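Local coordinates for protein CPn_0803/CP_1068/CPj0803/CpB0832 (Chlamydophila pneumoniae, PDB 3Q9D) that is of uncertain function but may act as a needle-tip component of the chlamydial type III secretion system, at residues Phe92-Met95 with Leu101-Glu104. Numbering follows the deposited sequence. Where two conformers were deposited one is given.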
ATOM      1  N   PHE A  92      10.844 -33.247  -9.668  1.00 20.42           N
ATOM      2  CA  PHE A  92      10.066 -32.414  -8.746  1.00 22.54           C
ATOM      3  C   PHE A  92       9.145 -31.411  -9.432  1.00 20.02           C
ATOM      4  O   PHE A  92       8.049 -31.134  -8.938  1.00 18.77           O
ATOM      5  CB  PHE A  92      10.975 -31.732  -7.717  1.00 24.33           C
ATOM      6  CG  PHE A  92      11.464 -32.669  -6.640  1.00 24.83           C
ATOM      7  CD1 PHE A  92      10.556 -33.297  -5.793  1.00 32.21           C
ATOM      8  CD2 PHE A  92      12.817 -32.916  -6.471  1.00 29.81           C
ATOM      9  CE1 PHE A  92      10.991 -34.168  -4.798  1.00 31.77           C
ATOM     10  CE2 PHE A  92      13.265 -33.778  -5.486  1.00 33.56           C
ATOM     11  CZ  PHE A  92      12.354 -34.406  -4.648  1.00 36.19           C
ATOM     12  N   PHE A  93       9.571 -30.870 -10.577  1.00 17.80           N
ATOM     13  CA  PHE A  93       8.693 -29.992 -11.361  1.00 19.10           C
ATOM     14  C   PHE A  93       7.449 -30.740 -11.879  1.00 21.53           C
ATOM     15  O   PHE A  93       6.341 -30.239 -11.772  1.00 21.17           O
ATOM     16  CB  PHE A  93       9.447 -29.362 -12.540  1.00 16.19           C
ATOM     17  CG  PHE A  93      10.436 -28.280 -12.128  1.00 25.14           C
ATOM     18  CD1 PHE A  93      10.091 -27.324 -11.173  1.00 19.46           C
ATOM     19  CD2 PHE A  93      11.703 -28.229 -12.693  1.00 20.13           C
ATOM     20  CE1 PHE A  93      11.014 -26.304 -10.794  1.00 16.60           C
ATOM     21  CE2 PHE A  93      12.625 -27.228 -12.324  1.00 20.53           C
ATOM     22  CZ  PHE A  93      12.272 -26.274 -11.365  1.00 22.80           C
ATOM     23  N   GLU A  94       7.635 -31.918 -12.462  1.00 21.36           N
ATOM     24  CA  GLU A  94       6.479 -32.727 -12.893  1.00 23.90           C
ATOM     25  C   GLU A  94       5.560 -33.016 -11.706  1.00 22.75           C
ATOM     26  O   GLU A  94       4.336 -32.860 -11.783  1.00 27.27           O
ATOM     27  CB  GLU A  94       6.949 -34.056 -13.478  1.00 34.53           C
ATOM     28  CG  GLU A  94       7.696 -33.945 -14.780  1.00 48.10           C
ATOM     29  CD  GLU A  94       6.795 -33.545 -15.933  1.00 60.71           C
ATOM     30  OE1 GLU A  94       5.574 -33.371 -15.710  1.00 56.74           O
ATOM     31  OE2 GLU A  94       7.314 -33.415 -17.064  1.00 67.72           O
ATOM     32  N   MET A  95       6.160 -33.440 -10.597  1.00 18.46           N
ATOM     33  CA  MET A  95       5.405 -33.744  -9.386  1.00 19.56           C
ATOM     34  C   MET A  95       4.600 -32.530  -8.889  1.00 19.77           C
ATOM     35  O   MET A  95       3.372 -32.606  -8.694  1.00 22.82           O
ATOM     36  CB  MET A  95       6.355 -34.209  -8.275  1.00 21.93           C
ATOM     37  CG  MET A  95       5.664 -34.382  -6.924  1.00 18.15           C
ATOM     38  SD  MET A  95       6.806 -34.505  -5.520  1.00 25.54           S
ATOM     39  CE  MET A  95       7.945 -35.737  -6.148  1.00 31.94           C
ATOM     40  N   LEU A 101       3.813 -38.250 -11.096  1.00 28.83           N
ATOM     41  CA  LEU A 101       4.995 -38.945 -10.587  1.00 29.63           C
ATOM     42  C   LEU A 101       5.645 -39.723 -11.737  1.00 36.77           C
ATOM     43  O   LEU A 101       5.053 -40.683 -12.264  1.00 31.55           O
ATOM     44  CB  LEU A 101       4.619 -39.893  -9.436  1.00 31.58           C
ATOM     45  CG  LEU A 101       4.086 -39.232  -8.156  1.00 31.44           C
ATOM     46  CD1 LEU A 101       3.819 -40.263  -7.082  1.00 34.49           C
ATOM     47  CD2 LEU A 101       5.059 -38.186  -7.638  1.00 30.68           C
ATOM     48  N   THR A 102       6.861 -39.324 -12.119  1.00 30.69           N
ATOM     49  CA  THR A 102       7.459 -39.848 -13.350  1.00 34.06           C
ATOM     50  C   THR A 102       8.345 -41.061 -13.114  1.00 40.30           C
ATOM     51  O   THR A 102       9.002 -41.540 -14.036  1.00 38.19           O
ATOM     52  CB  THR A 102       8.255 -38.773 -14.106  1.00 37.10           C
ATOM     53  OG1 THR A 102       9.355 -38.323 -13.291  1.00 36.45           O
ATOM     54  CG2 THR A 102       7.337 -37.588 -14.469  1.00 33.32           C
ATOM     55  N   GLN A 103       8.374 -41.547 -11.876  1.00 38.24           N
ATOM     56  CA  GLN A 103       8.945 -42.861 -11.596  1.00 34.30           C
ATOM     57  C   GLN A 103       8.339 -43.433 -10.327  1.00 33.10           C
ATOM     58  O   GLN A 103       7.803 -42.694  -9.484  1.00 27.83           O
ATOM     59  CB  GLN A 103      10.462 -42.788 -11.465  1.00 36.58           C
ATOM     60  CG  GLN A 103      10.930 -41.700 -10.535  1.00 42.20           C
ATOM     61  CD  GLN A 103      12.365 -41.899 -10.075  1.00 56.70           C
ATOM     62  OE1 GLN A 103      13.068 -42.793 -10.551  1.00 54.50           O
ATOM     63  NE2 GLN A 103      12.806 -41.065  -9.139  1.00 64.71           N
ATOM     64  N   GLU A 104       8.400 -44.755 -10.204  1.00 27.33           N
ATOM     65  CA  GLU A 104       7.923 -45.434  -8.996  1.00 33.83           C
ATOM     66  C   GLU A 104       8.761 -45.011  -7.780  1.00 33.67           C
ATOM     67  O   GLU A 104       9.991 -44.934  -7.846  1.00 35.36           O
ATOM     68  CB  GLU A 104       7.981 -46.956  -9.189  1.00 34.46           C
ATOM     69  CG  GLU A 104       7.463 -47.788  -8.002  1.00 40.50           C
ATOM     70  CD  GLU A 104       5.932 -47.935  -7.968  1.00 49.96           C
ATOM     71  OE1 GLU A 104       5.253 -47.474  -8.920  1.00 45.22           O
ATOM     72  OE2 GLU A 104       5.413 -48.524  -6.985  1.00 47.85           O
TER
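M95 and L101 bring the backbones of 92-95 and 101-104 closest, the CA of M95 lying 5.4 Å from the CA of L101, where the chain leaves helix 86-98 and turns back briefly beside its last turns before moving off toward helix 107-133; a backbone hydrogen bond between E94 and K100 belongs to this turn. The motif is a helix-loop-helix connection: residues 92-95 are regular helix, whereas 101-104 run without regular structure in the loop that leads into helix 107-133. No hydrogen bond joins the two segments, which bury a modest 154 Å² between them through two separate apolar touches.

The inner touch pairs M95 with L101. The methionine side chain was modelled in two conformers; in the one described, a chi1 of 173° swings CG to the side opposite the backbone N, where it meets one branch of the leucine, CD2 of L101 lying 3.9 Å from CG of M95. Although the CB of L101 leaves the backbone away from the helix, CD2 reaches back toward it. A113 of helix 107-133 touches both side chains, while F51 of helix 48-61 also packs on M95; the pair thus joins the loop to the apolar interior of the helical bundle.

The outer touch is more exposed. E94 offers its aliphatic stem, not its carboxylate, and T102 crosses it at about a right angle. A bend at chi2 (-70°) turns the carboxylate aside from the threonine methyl, and OE1 is hydrogen-bonded to ND2 of N98, one turn further along the same helix. F91, on the preceding turn, also touches T102. The threonine presents its methyl to the stem: CG2 of T102 lies 3.7 Å from CB of E94 and equally 3.7 Å from CG of E94.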